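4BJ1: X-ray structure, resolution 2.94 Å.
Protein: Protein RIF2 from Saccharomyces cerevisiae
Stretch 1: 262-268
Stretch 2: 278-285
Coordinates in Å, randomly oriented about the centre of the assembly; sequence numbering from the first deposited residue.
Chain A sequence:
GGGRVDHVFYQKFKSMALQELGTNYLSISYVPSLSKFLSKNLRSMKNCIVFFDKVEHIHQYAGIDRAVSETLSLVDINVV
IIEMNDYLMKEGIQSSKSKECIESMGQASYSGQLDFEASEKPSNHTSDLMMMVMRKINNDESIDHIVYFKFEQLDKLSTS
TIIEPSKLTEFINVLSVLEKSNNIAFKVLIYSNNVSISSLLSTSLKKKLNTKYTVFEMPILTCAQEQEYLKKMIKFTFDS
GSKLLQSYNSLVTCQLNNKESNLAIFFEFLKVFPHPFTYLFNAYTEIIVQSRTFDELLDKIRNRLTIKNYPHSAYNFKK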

ATOM      1  N   ASN A 262     -22.411   1.061  16.925  1.00 85.57           N
ATOM      2  CA  ASN A 262     -21.150   0.484  17.384  1.00 82.97           C
ATOM      3  C   ASN A 262     -19.992   1.350  16.905  1.00 85.03           C
ATOM      4  O   ASN A 262     -19.163   1.756  17.729  1.00 84.98           O
ATOM      5  CB  ASN A 262     -20.994  -0.935  16.853  1.00 81.09           C
ATOM      6  CG  ASN A 262     -21.795  -1.962  17.590  1.00107.67           C
ATOM      7  OD1 ASN A 262     -22.984  -1.803  17.835  1.00109.16           O
ATOM      8  ND2 ASN A 262     -21.166  -3.065  17.917  1.00102.26           N
ATOM      9  N   LEU A 263     -19.985   1.692  15.586  1.00 78.93           N
ATOM     10  CA  LEU A 263     -18.949   2.520  14.972  1.00 76.35           C
ATOM     11  C   LEU A 263     -18.871   3.927  15.569  1.00 83.64           C
ATOM     12  O   LEU A 263     -17.769   4.363  15.921  1.00 83.48           O
ATOM     13  CB  LEU A 263     -19.119   2.553  13.449  1.00 74.50           C
ATOM     14  CG  LEU A 263     -17.925   2.960  12.575  1.00 74.38           C
ATOM     15  CD1 LEU A 263     -16.650   2.216  12.957  1.00 71.13           C
ATOM     16  CD2 LEU A 263     -18.249   2.745  11.108  1.00 73.50           C
ATOM     17  N   ALA A 264     -20.032   4.607  15.740  1.00 82.70           N
ATOM     18  CA  ALA A 264     -20.107   5.952  16.334  1.00 84.53           C
ATOM     19  C   ALA A 264     -19.637   5.957  17.787  1.00 91.25           C
ATOM     20  O   ALA A 264     -18.849   6.828  18.171  1.00 91.89           O
ATOM     21  CB  ALA A 264     -21.510   6.500  16.236  1.00 88.06           C
ATOM     22  N   ILE A 265     -20.099   4.967  18.582  1.00 88.60           N
ATOM     23  CA  ILE A 265     -19.742   4.779  19.997  1.00 89.04           C
ATOM     24  C   ILE A 265     -18.235   4.492  20.101  1.00 90.08           C
ATOM     25  O   ILE A 265     -17.570   5.021  20.993  1.00 91.01           O
ATOM     26  CB  ILE A 265     -20.624   3.644  20.614  1.00 92.54           C
ATOM     27  CG1 ILE A 265     -22.039   4.150  20.934  1.00 95.19           C
ATOM     28  CG2 ILE A 265     -19.980   2.985  21.830  1.00 93.81           C
ATOM     29  CD1 ILE A 265     -23.059   3.101  20.908  1.00 95.17           C
ATOM     30  N   PHE A 266     -17.701   3.679  19.162  1.00 82.86           N
ATOM     31  CA  PHE A 266     -16.288   3.327  19.119  1.00 79.80           C
ATOM     32  C   PHE A 266     -15.479   4.591  18.942  1.00 82.72           C
ATOM     33  O   PHE A 266     -14.507   4.789  19.667  1.00 82.19           O
ATOM     34  CB  PHE A 266     -16.000   2.321  17.989  1.00 78.69           C
ATOM     35  CG  PHE A 266     -14.605   1.737  18.021  1.00 78.43           C
ATOM     36  CD1 PHE A 266     -13.554   2.358  17.351  1.00 78.68           C
ATOM     37  CD2 PHE A 266     -14.346   0.551  18.705  1.00 81.10           C
ATOM     38  CE1 PHE A 266     -12.262   1.835  17.406  1.00 77.97           C
ATOM     39  CE2 PHE A 266     -13.053   0.009  18.734  1.00 82.07           C
ATOM     40  CZ  PHE A 266     -12.022   0.658  18.083  1.00 77.92           C
ATOM     41  N   PHE A 267     -15.915   5.471  18.019  1.00 79.29           N
ATOM     42  CA  PHE A 267     -15.250   6.734  17.713  1.00 78.96           C
ATOM     43  C   PHE A 267     -15.283   7.712  18.882  1.00 86.91           C
ATOM     44  O   PHE A 267     -14.310   8.449  19.064  1.00 87.66           O
ATOM     45  CB  PHE A 267     -15.808   7.347  16.418  1.00 80.58           C
ATOM     46  CG  PHE A 267     -15.035   6.951  15.173  1.00 79.14           C
ATOM     47  CD1 PHE A 267     -15.010   5.628  14.736  1.00 79.77           C
ATOM     48  CD2 PHE A 267     -14.315   7.899  14.451  1.00 79.90           C
ATOM     49  CE1 PHE A 267     -14.261   5.260  13.617  1.00 77.53           C
ATOM     50  CE2 PHE A 267     -13.580   7.532  13.329  1.00 79.23           C
ATOM     51  CZ  PHE A 267     -13.559   6.216  12.920  1.00 75.69           C
ATOM     52  N   GLU A 268     -16.364   7.692  19.707  1.00 85.49           N
ATOM     53  CA  GLU A 268     -16.463   8.550  20.889  1.00 88.75           C
ATOM     54  C   GLU A 268     -15.325   8.194  21.842  1.00 94.23           C
ATOM     55  O   GLU A 268     -14.691   9.101  22.377  1.00 97.60           O
ATOM     56  CB  GLU A 268     -17.835   8.450  21.579  1.00 93.31           C
ATOM     57  N   THR A 278      -3.704   4.171  15.918  1.00 66.54           N
ATOM     58  CA  THR A 278      -3.190   2.834  16.177  1.00 65.47           C
ATOM     59  C   THR A 278      -4.298   1.938  16.715  1.00 69.40           C
ATOM     60  O   THR A 278      -4.456   0.833  16.198  1.00 68.26           O
ATOM     61  CB  THR A 278      -1.999   2.942  17.117  1.00 73.65           C
ATOM     62  OG1 THR A 278      -0.988   3.728  16.481  1.00 71.31           O
ATOM     63  CG2 THR A 278      -1.451   1.594  17.508  1.00 71.82           C
ATOM     64  N   TYR A 279      -5.092   2.413  17.719  1.00 67.16           N
ATOM     65  CA  TYR A 279      -6.212   1.640  18.270  1.00 67.50           C
ATOM     66  C   TYR A 279      -7.218   1.321  17.136  1.00 70.51           C
ATOM     67  O   TYR A 279      -7.597   0.161  16.977  1.00 71.11           O
ATOM     68  CB  TYR A 279      -6.864   2.336  19.491  1.00 71.16           C
ATOM     69  CG  TYR A 279      -7.718   1.412  20.339  1.00 74.49           C
ATOM     70  CD1 TYR A 279      -9.030   1.126  19.983  1.00 77.85           C
ATOM     71  CD2 TYR A 279      -7.220   0.836  21.503  1.00 76.42           C
ATOM     72  CE1 TYR A 279      -9.807   0.231  20.723  1.00 81.70           C
ATOM     73  CE2 TYR A 279      -8.006  -0.024  22.284  1.00 78.93           C
ATOM     74  CZ  TYR A 279      -9.300  -0.333  21.880  1.00 87.12           C
ATOM     75  OH  TYR A 279     -10.103  -1.226  22.558  1.00 85.94           O
ATOM     76  N   LEU A 280      -7.549   2.311  16.284  1.00 65.12           N
ATOM     77  CA  LEU A 280      -8.453   2.099  15.150  1.00 64.10           C
ATOM     78  C   LEU A 280      -7.857   1.167  14.073  1.00 69.09           C
ATOM     79  O   LEU A 280      -8.554   0.276  13.568  1.00 69.82           O
ATOM     80  CB  LEU A 280      -8.892   3.439  14.540  1.00 64.08           C
ATOM     81  CG  LEU A 280      -9.833   3.376  13.352  1.00 67.07           C
ATOM     82  CD1 LEU A 280     -11.188   2.826  13.747  1.00 67.22           C
ATOM     83  CD2 LEU A 280      -9.934   4.714  12.688  1.00 70.16           C
ATOM     84  N   PHE A 281      -6.577   1.378  13.729  1.00 63.47           N
ATOM     85  CA  PHE A 281      -5.862   0.566  12.755  1.00 60.18           C
ATOM     86  C   PHE A 281      -5.840  -0.893  13.215  1.00 64.14           C
ATOM     87  O   PHE A 281      -6.223  -1.772  12.449  1.00 64.66           O
ATOM     88  CB  PHE A 281      -4.439   1.119  12.551  1.00 60.38           C
ATOM     89  CG  PHE A 281      -3.633   0.393  11.511  1.00 59.86           C
ATOM     90  CD1 PHE A 281      -3.832   0.641  10.153  1.00 60.96           C
ATOM     91  CD2 PHE A 281      -2.690  -0.568  11.881  1.00 60.17           C
ATOM     92  CE1 PHE A 281      -3.101  -0.055   9.191  1.00 59.63           C
ATOM     93  CE2 PHE A 281      -1.960  -1.264  10.913  1.00 60.32           C
ATOM     94  CZ  PHE A 281      -2.165  -0.998   9.583  1.00 57.37           C
ATOM     95  N   ASN A 282      -5.472  -1.149  14.467  1.00 60.15           N
ATOM     96  CA  ASN A 282      -5.416  -2.527  14.925  1.00 60.89           C
ATOM     97  C   ASN A 282      -6.793  -3.206  14.912  1.00 68.26           C
ATOM     98  O   ASN A 282      -6.936  -4.328  14.391  1.00 66.94           O
ATOM     99  CB  ASN A 282      -4.720  -2.631  16.276  1.00 55.81           C
ATOM    100  CG  ASN A 282      -3.267  -2.201  16.253  1.00 75.18           C
ATOM    101  OD1 ASN A 282      -2.578  -2.269  15.232  1.00 68.88           O
ATOM    102  ND2 ASN A 282      -2.758  -1.738  17.386  1.00 72.80           N
ATOM    103  N   ALA A 283      -7.810  -2.493  15.431  1.00 66.95           N
ATOM    104  CA  ALA A 283      -9.179  -2.993  15.502  1.00 67.56           C
ATOM    105  C   ALA A 283      -9.701  -3.290  14.096  1.00 70.86           C
ATOM    106  O   ALA A 283     -10.240  -4.373  13.857  1.00 71.38           O
ATOM    107  CB  ALA A 283     -10.070  -1.976  16.205  1.00 69.68           C
ATOM    108  N   TYR A 284      -9.460  -2.357  13.155  1.00 64.94           N
ATOM    109  CA  TYR A 284      -9.933  -2.461  11.786  1.00 62.72           C
ATOM    110  C   TYR A 284      -9.225  -3.507  10.940  1.00 66.36           C
ATOM    111  O   TYR A 284      -9.910  -4.192  10.176  1.00 67.44           O
ATOM    112  CB  TYR A 284      -9.902  -1.106  11.109  1.00 62.48           C
ATOM    113  CG  TYR A 284     -11.226  -0.763  10.485  1.00 63.28           C
ATOM    114  CD1 TYR A 284     -12.325  -0.438  11.275  1.00 66.11           C
ATOM    115  CD2 TYR A 284     -11.395  -0.791   9.100  1.00 63.05           C
ATOM    116  CE1 TYR A 284     -13.556  -0.142  10.706  1.00 67.96           C
ATOM    117  CE2 TYR A 284     -12.623  -0.503   8.519  1.00 64.49           C
ATOM    118  CZ  TYR A 284     -13.701  -0.176   9.327  1.00 75.28           C
ATOM    119  OH  TYR A 284     -14.918   0.123   8.776  1.00 82.10           O
ATOM    120  N   THR A 285      -7.886  -3.646  11.044  1.00 61.49           N
ATOM    121  CA  THR A 285      -7.201  -4.695  10.277  1.00 61.02           C
ATOM    122  C   THR A 285      -7.746  -6.081  10.710  1.00 66.81           C
ATOM    123  O   THR A 285      -7.997  -6.918   9.853  1.00 67.08           O
ATOM    124  CB  THR A 285      -5.677  -4.601  10.360  1.00 62.96           C
ATOM    125  OG1 THR A 285      -5.306  -4.816  11.693  1.00 59.98           O
ATOM    126  CG2 THR A 285      -5.127  -3.264   9.878  1.00 60.50           C
TER

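Two helices run roughly antiparallel here, their N-to-C directions at 149°, and their axes come no closer than 11.9 Å. At that spacing the backbones stay well apart: even the nearest CA pair, Phe-267 CA to Leu-280 CA, is separated by 8.6 Å. The gap is bridged mainly by large side chains, and the design lesson is that side-chain reach can make a contact between helices this far apart.

Phe-266 does most of the bridging. Its CA-to-CB bond points toward the partner helix, and chi1 in the t well extends the ring across the gap, where it touches three residues. Its CZ lies 3.5 Å from Tyr-279 CE1 and 3.8 Å from Ala-283 CB, while its CE1 lies 3.9 Å from Leu-280 CD1. Tyr-279 and Ala-283 are four residues apart, one helical turn, so a single ring tip can meet both. Ala-283 also points toward the first helix, and its methyl is all the side chain it brings to the ring. The rings of Phe-266 and Tyr-279 meet obliquely, with planes at 39° and centroids 5.7 Å apart; Phe-266 CZ sits at the edge of the Tyr-279 ring.

Leu-280 is the counterpart on the second helix. Its CA-to-CB bond leaves sideways, but the end of the side chain comes nearer, and CD1 serves two rings: besides Phe-266, it lies 3.9 Å from Phe-267 CE1. One methyl thus ties together two consecutive phenylalanines. Phe-267 likewise starts sideways and brings its ring nearer, with chi1 at -92°, between wells.

A looser touch, Leu-263 CD1 to Tyr-284 CE1 at 4.5 Å, extends the apolar patch. No hydrogen bond crosses the contact, whose 257 Å² of buried surface rests on apolar side-chain packing, while backbone hydrogen bonds such as Phe-266 N to Asn-262 O, 2.8 Å, stay within each helix.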